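Local coordinates for maltose-binding protein MalE1 (Thermotoga maritima, PDB 6DTU) that binds maltotetraose between its two lobes and probably delivers such malto-oligosaccharides to a membrane transporter for uptake into the cell, at residues Ile78-Phe81 with Ser82-Asn86; Tyr156-Ala159 with Pro160-Gly164; Pro207-Asn210 with Tyr211-Asp215. One frame throughout, in Å; residues are numbered along the deposited sequence. Where two conformers were deposited one is given.

In the fold
The three contacts follow one another along the chain: a turn (contact 1), a kinked helix (contact 2) and a helix start (contact 3). Contact 1 lies in the loop between helix 66-71 and helix 89-94, at the surface, and its centre is about 34 Å from that of contact 2 and about 40 Å from that of contact 3, across the middle of the molecule. Contacts 2 and 3 belong together: their centres are about 17 Å apart, and they meet where Y157 touches Y211 and M214. Both bring tyrosines to the bound maltotetraose, so they form part of the glycan pocket, whereas contact 1 packs on strand 100-109, far from these two.

Contact 1. Residues Ile78-Phe81 with Ser82-Asn86; sequences IPNF and SDLKN
The F81 ring carries L84 on one face and meets the backbone O of P79 at its edge, in plane. Over the face, L84 CB stands 4.0 Å from the ring centroid and only 10° off the normal, a CH-pi contact made by a methylene rather than by a branch tip. The isobutyl group then runs across the ring at about a right angle, and L84 CD1 reaches F81 CE2 at 3.8 Å. D83 CB touches the ring too, 3.9 Å from F81 CE1. What lets the ring fold back over the following residues is its first torsion, which sets CG between the backbone N and the carbonyl carbon (chi1 54°).

The backbone closes the same loop: L84 N donates to F81 O at 3.0 Å, nearly straight at 163°, although the donor sits well above the carbonyl plane. This i to i+3 bond leads into the 3-10 segment 84-86, where N86 N donates to D83 O in turn. The turn lies in the connection between helix 66-71 and helix 89-94 of a periplasmic-binding-protein fold, and F81 and L84 rest on I104 and L101 of strand 100-109. The other methyl, L84 CD2, lies 3.8 Å from N80 OD1. The salt bridge of D83 OD1 with R305 links the turn to the residue before helix 306-312; the same oxygen also takes a weak bond from N86 ND2.

Contact 2. Residues Tyr156-Ala159 with Pro160-Gly164; sequences YYIA and PFIFG. With GLC (alpha-D-glucopyranose), chain C; GLC (alpha-D-glucopyranose), chain B.
Helix 155-164 kinks at P160, which has no N-H to give to Y156 O: I158 O takes two bonds, one from I162 N at 3.3 Å in its carbonyl plane and one from F161 N at 2.9 Å lying above that plane, while F163 N meets A159 O at 2.8 Å, almost straight. P160 CD lies 3.3 Å from Y157 O. Across the kink, A159 CB touches F163 CE2 at 3.7 Å, and I158 CG2 lies 4.2 Å from I162 CD1, the two isoleucines crossing obliquely.

The helix contributes two tyrosines to the glycan pocket of a maltose-binding-protein fold. Y156 points CG anti to the backbone N (chi1 179°), bringing one ring face beneath the chain C glucose, whose C4 stands over the ring centre, consistent with the aromatic-on-sugar packing usual in maltose-binding proteins. The same ring also spans the glycosidic link, with Y156 CD1 3.7 Å from C1 of the chain B glucose. Y156 CD2 sits over the centre of the Y157 ring, and Y157 CD2 in turn lies in plane at the edge of the Y156 ring. A serine in place of Y156 would probably leave C4 of the chain C glucose without its aromatic platform and take away the cover on that face of Y157. Y157 approaches the sugar by its rim: its OH is 3.1 Å from O5 of the chain C glucose, and O6 lies at the ring edge. W231 touches both tyrosines, and W341 packs on Y156. Farther along the helix, F161 meets L195 and L199 of helix 187-201.

Contact 3. Residues Pro207-Asn210 with Tyr211-Asp215; sequences PSDN and YQIMD. With GLC (alpha-D-glucopyranose), chain D.
N210 OD1 takes the N-H of I213 at 2.9 Å, 172° at the hydrogen and nearly along the C=O axis of the amide. One turn of backbone is closed beside it by M214 N, which donates to N210 O at 3.1 Å. The asparagine can turn back on its own helix because CG lies between the backbone N and the carbonyl carbon (chi1 63°). I213 packs against this cap: its CG1 is 3.4 Å from N210 OD1, and its CD1 reaches S208 O at 3.5 Å.

N210 is thus the N-cap of helix 211-219, its side-chain oxygen satisfying an N-H of the first turn that has no preceding carbonyl to bond. The capped turn includes Y211, a residue of the glycan pocket, which lays one ring face under the hydroxymethyl group of the chain D glucose, with O6 over the ring centre and 3.6 Å from Y211 CE2. A water bridges N210 and Q212, accepting weakly from N210 ND2 and donating to Q212 OE1. Further out, D209 forms a salt bridge with R146, Y211 OH bonds to N228, and M214 packs on I149 and I226 of the adjoining sheet.

Contact 1. Residues Ile78-Phe81 with Ser82-Asn86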
ATOM      1  N   ILE A  78      -7.414 -20.131   6.341  0.51 15.42           N
ATOM      2  CA  ILE A  78      -6.526 -20.385   7.473  0.51 16.16           C
ATOM      3  C   ILE A  78      -7.385 -20.776   8.665  0.51 17.33           C
ATOM      4  O   ILE A  78      -8.160 -19.940   9.163  0.51 17.26           O
ATOM      5  CB  ILE A  78      -5.643 -19.173   7.784  0.51 15.95           C
ATOM      6  CG1 ILE A  78      -4.693 -18.930   6.615  0.51 17.31           C
ATOM      7  CG2 ILE A  78      -4.856 -19.411   9.073  0.51 16.69           C
ATOM      8  CD1 ILE A  78      -3.731 -17.803   6.859  0.51 17.17           C
ATOM      9  N   PRO A  79      -7.302 -22.009   9.151  1.00 16.53           N
ATOM     10  CA  PRO A  79      -8.107 -22.409  10.301  1.00 15.52           C
ATOM     11  C   PRO A  79      -7.617 -21.704  11.549  1.00 17.87           C
ATOM     12  O   PRO A  79      -6.504 -21.173  11.609  1.00 19.59           O
ATOM     13  CB  PRO A  79      -7.887 -23.920  10.391  1.00 20.84           C
ATOM     14  CG  PRO A  79      -7.441 -24.311   9.001  1.00 19.38           C
ATOM     15  CD  PRO A  79      -6.634 -23.158   8.513  1.00 19.77           C
ATOM     16  N   ASN A  80      -8.479 -21.700  12.557  1.00 22.78           N
ATOM     17  CA  ASN A  80      -8.147 -21.029  13.797  1.00 17.83           C
ATOM     18  C   ASN A  80      -6.830 -21.585  14.346  1.00 22.10           C
ATOM     19  O   ASN A  80      -6.499 -22.760  14.180  1.00 19.89           O
ATOM     20  CB  ASN A  80      -9.298 -21.237  14.784  1.00 20.68           C
ATOM     21  CG  ASN A  80     -10.572 -20.500  14.373  1.00 23.73           C
ATOM     22  OD1 ASN A  80     -10.619 -19.765  13.367  1.00 23.99           O
ATOM     23  ND2 ASN A  80     -11.632 -20.726  15.138  1.00 29.74           N
ATOM     24  N   PHE A  81      -6.078 -20.720  15.010  1.00 17.01           N
ATOM     25  CA  PHE A  81      -4.803 -21.107  15.590  1.00 17.00           C
ATOM     26  C   PHE A  81      -4.644 -20.333  16.884  1.00 16.62           C
ATOM     27  O   PHE A  81      -5.325 -19.335  17.109  1.00 18.40           O
ATOM     28  CB  PHE A  81      -3.630 -20.836  14.626  1.00 15.50           C
ATOM     29  CG  PHE A  81      -3.572 -19.419  14.113  1.00 15.98           C
ATOM     30  CD1 PHE A  81      -2.654 -18.529  14.639  1.00 19.26           C
ATOM     31  CD2 PHE A  81      -4.434 -18.978  13.111  1.00 16.95           C
ATOM     32  CE1 PHE A  81      -2.595 -17.213  14.180  1.00 18.20           C
ATOM     33  CE2 PHE A  81      -4.384 -17.669  12.648  1.00 16.93           C
ATOM     34  CZ  PHE A  81      -3.458 -16.783  13.193  1.00 18.87           C
ATOM     35  N   SER A  82      -3.764 -20.829  17.746  1.00 17.73           N
ATOM     36  CA  SER A  82      -3.680 -20.306  19.109  1.00 18.10           C
ATOM     37  C   SER A  82      -3.322 -18.822  19.148  1.00 18.22           C
ATOM     38  O   SER A  82      -3.768 -18.100  20.044  1.00 19.58           O
ATOM     39  CB  SER A  82      -2.669 -21.112  19.911  1.00 19.42           C
ATOM     40  OG  SER A  82      -1.377 -20.957  19.354  1.00 25.83           O
ATOM     41  N   ASP A  83      -2.515 -18.348  18.208  1.00 17.73           N
ATOM     42  CA  ASP A  83      -2.143 -16.941  18.217  1.00 16.80           C
ATOM     43  C   ASP A  83      -3.162 -16.025  17.565  1.00 15.73           C
ATOM     44  O   ASP A  83      -2.923 -14.822  17.544  1.00 15.36           O
ATOM     45  CB  ASP A  83      -0.775 -16.710  17.588  1.00 16.28           C
ATOM     46  CG  ASP A  83       0.341 -17.107  18.514  1.00 22.94           C
ATOM     47  OD1 ASP A  83       0.750 -16.272  19.340  1.00 20.43           O
ATOM     48  OD2 ASP A  83       0.779 -18.275  18.447  1.00 30.52           O
ATOM     49  N   LEU A  84      -4.289 -16.549  17.078  1.00 15.82           N
ATOM     50  CA  LEU A  84      -5.260 -15.708  16.384  1.00 14.50           C
ATOM     51  C   LEU A  84      -5.745 -14.551  17.259  1.00 16.93           C
ATOM     52  O   LEU A  84      -5.877 -13.417  16.779  1.00 15.53           O
ATOM     53  CB  LEU A  84      -6.430 -16.584  15.917  1.00 16.61           C
ATOM     54  CG  LEU A  84      -7.652 -15.943  15.269  1.00 19.62           C
ATOM     55  CD1 LEU A  84      -7.239 -15.441  13.899  1.00 23.28           C
ATOM     56  CD2 LEU A  84      -8.804 -16.941  15.185  1.00 21.26           C
ATOM     57  N   LYS A  85      -5.916 -14.787  18.564  1.00 14.12           N
ATOM     58  CA  LYS A  85      -6.393 -13.728  19.458  1.00 15.52           C
ATOM     59  C   LYS A  85      -5.425 -12.556  19.544  1.00 14.96           C
ATOM     60  O   LYS A  85      -5.820 -11.450  19.939  1.00 15.60           O
ATOM     61  CB  LYS A  85      -6.643 -14.287  20.862  1.00 15.49           C
ATOM     62  CG  LYS A  85      -5.352 -14.630  21.606  1.00 16.97           C
ATOM     63  CD  LYS A  85      -5.634 -15.288  22.945  1.00 17.46           C
ATOM     64  CE  LYS A  85      -4.367 -15.644  23.684  1.00 20.74           C
ATOM     65  NZ  LYS A  85      -3.544 -14.449  24.023  1.00 22.60           N
ATOM     66  N   ASN A  86      -4.172 -12.760  19.184  1.00 14.63           N
ATOM     67  CA  ASN A  86      -3.190 -11.713  19.404  1.00 14.80           C
ATOM     68  C   ASN A  86      -3.147 -10.680  18.299  1.00 14.20           C
ATOM     69  O   ASN A  86      -2.395  -9.708  18.415  1.00 14.99           O
ATOM     70  CB  ASN A  86      -1.814 -12.332  19.623  1.00 14.15           C
ATOM     71  CG  ASN A  86      -1.792 -13.209  20.849  1.00 15.54           C
ATOM     72  OD1 ASN A  86      -2.191 -12.774  21.930  1.00 19.10           O
ATOM     73  ND2 ASN A  86      -1.320 -14.440  20.700  1.00 18.49           N
TER

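Contact 2. Residues Tyr156-Ala159 with Pro160-Gly164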
ATOM      1  N   TYR A 156      -3.486   4.989  -6.599  1.00 13.76           N
ATOM      2  CA  TYR A 156      -3.253   4.735  -5.183  1.00 11.64           C
ATOM      3  C   TYR A 156      -2.678   5.967  -4.469  1.00 12.56           C
ATOM      4  O   TYR A 156      -3.063   6.276  -3.330  1.00 14.78           O
ATOM      5  CB  TYR A 156      -2.352   3.514  -5.028  1.00 11.82           C
ATOM      6  CG  TYR A 156      -2.025   3.177  -3.588  1.00 11.84           C
ATOM      7  CD1 TYR A 156      -2.830   2.313  -2.831  1.00 11.62           C
ATOM      8  CD2 TYR A 156      -0.911   3.738  -2.966  1.00 13.53           C
ATOM      9  CE1 TYR A 156      -2.526   2.022  -1.490  1.00 12.80           C
ATOM     10  CE2 TYR A 156      -0.603   3.433  -1.632  1.00 12.53           C
ATOM     11  CZ  TYR A 156      -1.424   2.585  -0.915  1.00 13.56           C
ATOM     12  OH  TYR A 156      -1.115   2.311   0.379  1.00 14.97           O
ATOM     13  N   TYR A 157      -1.798   6.708  -5.142  1.00 14.34           N
ATOM     14  CA  TYR A 157      -1.152   7.869  -4.535  1.00 15.54           C
ATOM     15  C   TYR A 157      -1.966   9.156  -4.643  1.00 15.71           C
ATOM     16  O   TYR A 157      -1.735  10.090  -3.859  1.00 15.67           O
ATOM     17  CB  TYR A 157       0.254   8.053  -5.132  1.00 14.78           C
ATOM     18  CG  TYR A 157       1.132   6.893  -4.753  1.00 15.03           C
ATOM     19  CD1 TYR A 157       1.883   6.926  -3.582  1.00 13.28           C
ATOM     20  CD2 TYR A 157       1.174   5.736  -5.527  1.00 15.39           C
ATOM     21  CE1 TYR A 157       2.644   5.833  -3.189  1.00 14.50           C
ATOM     22  CE2 TYR A 157       1.938   4.666  -5.152  1.00 13.68           C
ATOM     23  CZ  TYR A 157       2.679   4.725  -3.990  1.00 14.08           C
ATOM     24  OH  TYR A 157       3.427   3.661  -3.595  1.00 16.57           O
ATOM     25  N   ILE A 158      -2.906   9.236  -5.589  1.00 13.84           N
ATOM     26  CA  ILE A 158      -3.785  10.395  -5.714  1.00 15.67           C
ATOM     27  C   ILE A 158      -5.078  10.195  -4.932  1.00 16.85           C
ATOM     28  O   ILE A 158      -5.805  11.167  -4.673  1.00 16.17           O
ATOM     29  CB  ILE A 158      -4.049  10.643  -7.209  1.00 13.58           C
ATOM     30  CG1 ILE A 158      -2.725  10.762  -7.977  1.00 15.01           C
ATOM     31  CG2 ILE A 158      -4.895  11.905  -7.456  1.00 17.01           C
ATOM     32  CD1 ILE A 158      -1.785  11.795  -7.412  1.00 17.74           C
ATOM     33  N   ALA A 159      -5.378   8.965  -4.528  1.00 14.67           N
ATOM     34  CA  ALA A 159      -6.558   8.710  -3.709  1.00 13.95           C
ATOM     35  C   ALA A 159      -6.734   9.642  -2.515  1.00 15.12           C
ATOM     36  O   ALA A 159      -7.888   9.999  -2.231  1.00 17.18           O
ATOM     37  CB  ALA A 159      -6.598   7.239  -3.266  1.00 13.14           C
ATOM     38  N   PRO A 160      -5.697  10.046  -1.762  1.00 14.34           N
ATOM     39  CA  PRO A 160      -5.963  10.948  -0.634  1.00 15.42           C
ATOM     40  C   PRO A 160      -6.681  12.220  -1.058  1.00 16.69           C
ATOM     41  O   PRO A 160      -7.522  12.715  -0.292  1.00 16.29           O
ATOM     42  CB  PRO A 160      -4.570  11.241  -0.054  1.00 15.12           C
ATOM     43  CG  PRO A 160      -3.723  10.093  -0.486  1.00 16.05           C
ATOM     44  CD  PRO A 160      -4.262   9.698  -1.838  1.00 12.85           C
ATOM     45  N   PHE A 161      -6.412  12.731  -2.268  1.00 14.79           N
ATOM     46  CA  PHE A 161      -7.102  13.934  -2.748  1.00 14.28           C
ATOM     47  C   PHE A 161      -8.531  13.613  -3.160  1.00 18.31           C
ATOM     48  O   PHE A 161      -9.469  14.362  -2.854  1.00 18.11           O
ATOM     49  CB  PHE A 161      -6.397  14.521  -3.972  1.00 16.45           C
ATOM     50  CG  PHE A 161      -4.985  14.988  -3.740  1.00 17.77           C
ATOM     51  CD1 PHE A 161      -4.486  15.245  -2.470  1.00 16.42           C
ATOM     52  CD2 PHE A 161      -4.150  15.176  -4.830  1.00 19.95           C
ATOM     53  CE1 PHE A 161      -3.188  15.675  -2.303  1.00 19.80           C
ATOM     54  CE2 PHE A 161      -2.851  15.606  -4.667  1.00 22.79           C
ATOM     55  CZ  PHE A 161      -2.359  15.852  -3.408  1.00 23.07           C
ATOM     56  N   ILE A 162      -8.693  12.519  -3.900  1.00 15.43           N
ATOM     57  CA  ILE A 162     -10.004  12.086  -4.373  1.00 16.84           C
ATOM     58  C   ILE A 162     -10.943  11.840  -3.195  1.00 17.76           C
ATOM     59  O   ILE A 162     -12.087  12.312  -3.178  1.00 17.91           O
ATOM     60  CB  ILE A 162      -9.820  10.831  -5.250  1.00 15.45           C
ATOM     61  CG1 ILE A 162      -9.107  11.216  -6.552  1.00 17.70           C
ATOM     62  CG2 ILE A 162     -11.152  10.078  -5.469  1.00 17.35           C
ATOM     63  CD1 ILE A 162      -8.621  10.044  -7.345  1.00 21.22           C
ATOM     64  N   PHE A 163     -10.483  11.065  -2.203  1.00 15.02           N
ATOM     65  CA  PHE A 163     -11.335  10.752  -1.068  1.00 15.75           C
ATOM     66  C   PHE A 163     -11.514  11.943  -0.143  1.00 16.15           C
ATOM     67  O   PHE A 163     -12.591  12.111   0.443  1.00 18.61           O
ATOM     68  CB  PHE A 163     -10.768   9.565  -0.292  1.00 15.26           C
ATOM     69  CG  PHE A 163     -10.653   8.290  -1.108  1.00 16.39           C
ATOM     70  CD1 PHE A 163     -11.478   8.047  -2.194  1.00 18.86           C
ATOM     71  CD2 PHE A 163      -9.714   7.336  -0.769  1.00 17.02           C
ATOM     72  CE1 PHE A 163     -11.354   6.881  -2.927  1.00 18.66           C
ATOM     73  CE2 PHE A 163      -9.594   6.176  -1.470  1.00 16.20           C
ATOM     74  CZ  PHE A 163     -10.415   5.940  -2.566  1.00 18.03           C
ATOM     75  N   GLY A 164     -10.493  12.780  -0.001  1.00 18.41           N
ATOM     76  CA  GLY A 164     -10.630  13.930   0.878  1.00 19.94           C
ATOM     77  C   GLY A 164     -11.788  14.825   0.479  1.00 16.18           C
ATOM     78  O   GLY A 164     -12.507  15.349   1.335  1.00 19.19           O
TER
HETATM   79  C1  GLC C   2       2.498   0.053  -1.821  1.00 12.63           C
HETATM   80  C2  GLC C   2       1.276  -0.394  -1.105  1.00 12.95           C
HETATM   81  C3  GLC C   2       0.407  -1.177  -1.979  1.00 13.78           C
HETATM   82  C4  GLC C   2       0.008  -0.388  -3.209  1.00 10.93           C
HETATM   83  C5  GLC C   2       1.253   0.143  -3.981  1.00 11.85           C
HETATM   84  C6  GLC C   2       0.913   1.098  -4.995  1.00 13.17           C
HETATM   85  O2  GLC C   2       1.711  -1.273  -0.027  1.00 14.30           O
HETATM   86  O3  GLC C   2      -0.853  -1.514  -1.288  1.00 12.94           O
HETATM   87  O4  GLC C   2      -0.708  -1.262  -4.151  1.00 15.28           O
HETATM   88  O5  GLC C   2       2.102   0.887  -2.958  1.00 14.15           O
HETATM   89  O6  GLC C   2       2.040   1.283  -5.836  1.00 17.84           O
HETATM   90  C1  GLC B   3      -2.078  -1.053  -4.287  1.00 13.65           C
HETATM   91  C2  GLC B   3      -2.768  -2.359  -4.301  1.00 12.84           C
HETATM   92  C3  GLC B   3      -2.347  -3.196  -5.470  1.00 13.47           C
HETATM   93  C4  GLC B   3      -2.626  -2.527  -6.758  1.00 14.09           C
HETATM   94  C5  GLC B   3      -1.916  -1.152  -6.823  1.00 14.09           C
HETATM   95  C6  GLC B   3      -2.284  -0.417  -7.962  1.00 12.87           C
HETATM   96  O2  GLC B   3      -2.433  -3.073  -3.078  1.00 14.74           O
HETATM   97  O3  GLC B   3      -3.051  -4.478  -5.428  1.00 14.87           O
HETATM   98  O4  GLC B   3      -2.102  -3.374  -7.819  1.00 14.08           O
HETATM   99  O5  GLC B   3      -2.332  -0.339  -5.557  1.00 13.14           O
HETATM  100  O6  GLC B   3      -1.551   0.789  -7.963  1.00 17.47           O

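Contact 3. Residues Pro207-Asn210 with Tyr211-Asp215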
ATOM      1  N   PRO A 207       4.759  15.579 -15.473  1.00 19.69           N
ATOM      2  CA  PRO A 207       3.935  14.508 -16.048  1.00 20.25           C
ATOM      3  C   PRO A 207       4.577  13.130 -16.002  1.00 18.59           C
ATOM      4  O   PRO A 207       3.870  12.125 -16.004  1.00 23.13           O
ATOM      5  CB  PRO A 207       3.730  14.975 -17.497  1.00 20.88           C
ATOM      6  CG  PRO A 207       3.866  16.462 -17.443  1.00 24.09           C
ATOM      7  CD  PRO A 207       4.841  16.764 -16.347  1.00 21.28           C
ATOM      8  N   SER A 208       5.901  13.060 -15.938  1.00 19.88           N
ATOM      9  CA  SER A 208       6.586  11.773 -15.907  1.00 17.70           C
ATOM     10  C   SER A 208       6.789  11.223 -14.500  1.00 18.85           C
ATOM     11  O   SER A 208       7.289  10.101 -14.368  1.00 18.77           O
ATOM     12  CB  SER A 208       7.957  11.889 -16.575  1.00 20.04           C
ATOM     13  OG  SER A 208       8.769  12.792 -15.854  1.00 19.68           O
ATOM     14  N   ASP A 209       6.401  11.961 -13.459  1.00 14.34           N
ATOM     15  CA  ASP A 209       6.658  11.525 -12.087  1.00 15.47           C
ATOM     16  C   ASP A 209       6.004  10.170 -11.819  1.00 15.48           C
ATOM     17  O   ASP A 209       4.833   9.961 -12.151  1.00 17.55           O
ATOM     18  CB  ASP A 209       6.124  12.548 -11.080  1.00 12.08           C
ATOM     19  CG  ASP A 209       6.985  13.791 -10.977  1.00 17.29           C
ATOM     20  OD1 ASP A 209       8.164  13.754 -11.397  1.00 18.69           O
ATOM     21  OD2 ASP A 209       6.482  14.794 -10.426  1.00 15.43           O
ATOM     22  N   ASN A 210       6.782   9.241 -11.267  1.00 15.32           N
ATOM     23  CA  ASN A 210       6.283   7.910 -10.929  1.00 15.22           C
ATOM     24  C   ASN A 210       6.880   7.473  -9.590  1.00 14.82           C
ATOM     25  O   ASN A 210       7.585   8.232  -8.909  1.00 14.78           O
ATOM     26  CB  ASN A 210       6.533   6.875 -12.040  1.00 15.21           C
ATOM     27  CG  ASN A 210       8.003   6.643 -12.318  1.00 16.84           C
ATOM     28  OD1 ASN A 210       8.865   6.994 -11.516  1.00 17.01           O
ATOM     29  ND2 ASN A 210       8.296   5.961 -13.424  1.00 18.24           N
ATOM     30  N   TYR A 211       6.608   6.225  -9.212  1.00 12.93           N
ATOM     31  CA  TYR A 211       7.089   5.756  -7.919  1.00 12.50           C
ATOM     32  C   TYR A 211       8.614   5.772  -7.853  1.00 14.61           C
ATOM     33  O   TYR A 211       9.202   6.239  -6.871  1.00 13.67           O
ATOM     34  CB  TYR A 211       6.522   4.361  -7.597  1.00 14.29           C
ATOM     35  CG  TYR A 211       6.926   3.973  -6.190  1.00 13.50           C
ATOM     36  CD1 TYR A 211       6.173   4.384  -5.094  1.00 14.39           C
ATOM     37  CD2 TYR A 211       8.105   3.298  -5.949  1.00 13.71           C
ATOM     38  CE1 TYR A 211       6.570   4.096  -3.785  1.00 12.73           C
ATOM     39  CE2 TYR A 211       8.528   3.041  -4.647  1.00 13.99           C
ATOM     40  CZ  TYR A 211       7.750   3.453  -3.582  1.00 12.11           C
ATOM     41  OH  TYR A 211       8.170   3.188  -2.311  1.00 14.59           O
ATOM     42  N   GLN A 212       9.271   5.202  -8.863  1.00 15.43           N
ATOM     43  CA  GLN A 212      10.727   5.092  -8.843  1.00 15.89           C
ATOM     44  C   GLN A 212      11.402   6.457  -8.749  1.00 14.81           C
ATOM     45  O   GLN A 212      12.379   6.619  -8.009  1.00 15.28           O
ATOM     46  CB  GLN A 212      11.198   4.307 -10.065  1.00 16.91           C
ATOM     47  CG  GLN A 212      12.639   3.826 -10.054  1.00 24.07           C
ATOM     48  CD  GLN A 212      13.601   4.935 -10.374  1.00 18.78           C
ATOM     49  OE1 GLN A 212      13.327   5.800 -11.214  1.00 20.87           O
ATOM     50  NE2 GLN A 212      14.742   4.919  -9.708  1.00 18.98           N
ATOM     51  N   ILE A 213      10.911   7.447  -9.506  1.00 16.54           N
ATOM     52  CA  ILE A 213      11.490   8.788  -9.425  1.00 13.40           C
ATOM     53  C   ILE A 213      11.303   9.358  -8.022  1.00 14.00           C
ATOM     54  O   ILE A 213      12.236   9.898  -7.423  1.00 14.32           O
ATOM     55  CB  ILE A 213      10.891   9.713 -10.503  1.00 17.01           C
ATOM     56  CG1 ILE A 213      11.374   9.287 -11.903  1.00 16.07           C
ATOM     57  CG2 ILE A 213      11.226  11.180 -10.181  1.00 16.14           C
ATOM     58  CD1 ILE A 213      10.537   9.857 -13.066  1.00 15.39           C
ATOM     59  N   MET A 214      10.095   9.230  -7.467  1.00 12.98           N
ATOM     60  CA  MET A 214       9.853   9.757  -6.129  1.00 14.64           C
ATOM     61  C   MET A 214      10.769   9.102  -5.105  1.00 14.21           C
ATOM     62  O   MET A 214      11.436   9.781  -4.306  1.00 14.19           O
ATOM     63  CB  MET A 214       8.398   9.492  -5.749  1.00 13.63           C
ATOM     64  CG  MET A 214       8.178   9.677  -4.246  1.00 13.82           C
ATOM     65  SD  MET A 214       6.506   9.395  -3.676  1.00 15.53           S
ATOM     66  CE  MET A 214       6.236   7.666  -4.139  1.00 14.60           C
ATOM     67  N   ASP A 215      10.805   7.775  -5.114  1.00 13.54           N
ATOM     68  CA  ASP A 215      11.524   7.020  -4.104  1.00 14.25           C
ATOM     69  C   ASP A 215      13.026   7.264  -4.207  1.00 13.96           C
ATOM     70  O   ASP A 215      13.687   7.539  -3.198  1.00 13.55           O
ATOM     71  CB  ASP A 215      11.195   5.547  -4.338  1.00 14.45           C
ATOM     72  CG  ASP A 215      11.536   4.652  -3.152  1.00 14.83           C
ATOM     73  OD1 ASP A 215      11.357   5.065  -1.996  1.00 14.13           O
ATOM     74  OD2 ASP A 215      11.933   3.507  -3.395  1.00 17.33           O
TER
HETATM   75  C1  GLC D   1       7.192  -2.259  -1.950  1.00 18.36           C
HETATM   76  C2  GLC D   1       6.262  -2.465  -0.821  1.00 12.38           C
HETATM   77  C3  GLC D   1       4.853  -2.396  -1.246  1.00 14.23           C
HETATM   78  C4  GLC D   1       4.554  -1.100  -1.915  1.00 12.37           C
HETATM   79  C5  GLC D   1       5.449  -0.927  -3.171  1.00 13.32           C
HETATM   80  C6  GLC D   1       5.378   0.345  -3.749  1.00 17.14           C
HETATM   81  O1  GLC D   1       7.080  -3.308  -2.857  1.00 21.14           O
HETATM   82  O2  GLC D   1       6.568  -3.780  -0.254  1.00 15.09           O
HETATM   83  O3  GLC D   1       4.038  -2.559  -0.028  1.00 13.99           O
HETATM   84  O4  GLC D   1       3.160  -1.069  -2.326  1.00 13.10           O
HETATM   85  O5  GLC D   1       6.891  -1.023  -2.647  1.00 15.94           O
HETATM   86  O6  GLC D   1       6.125   0.335  -4.970  1.00 20.13           O
HETATM   87  O   HOH W   1      11.528   5.175 -13.576  1.00 19.59           O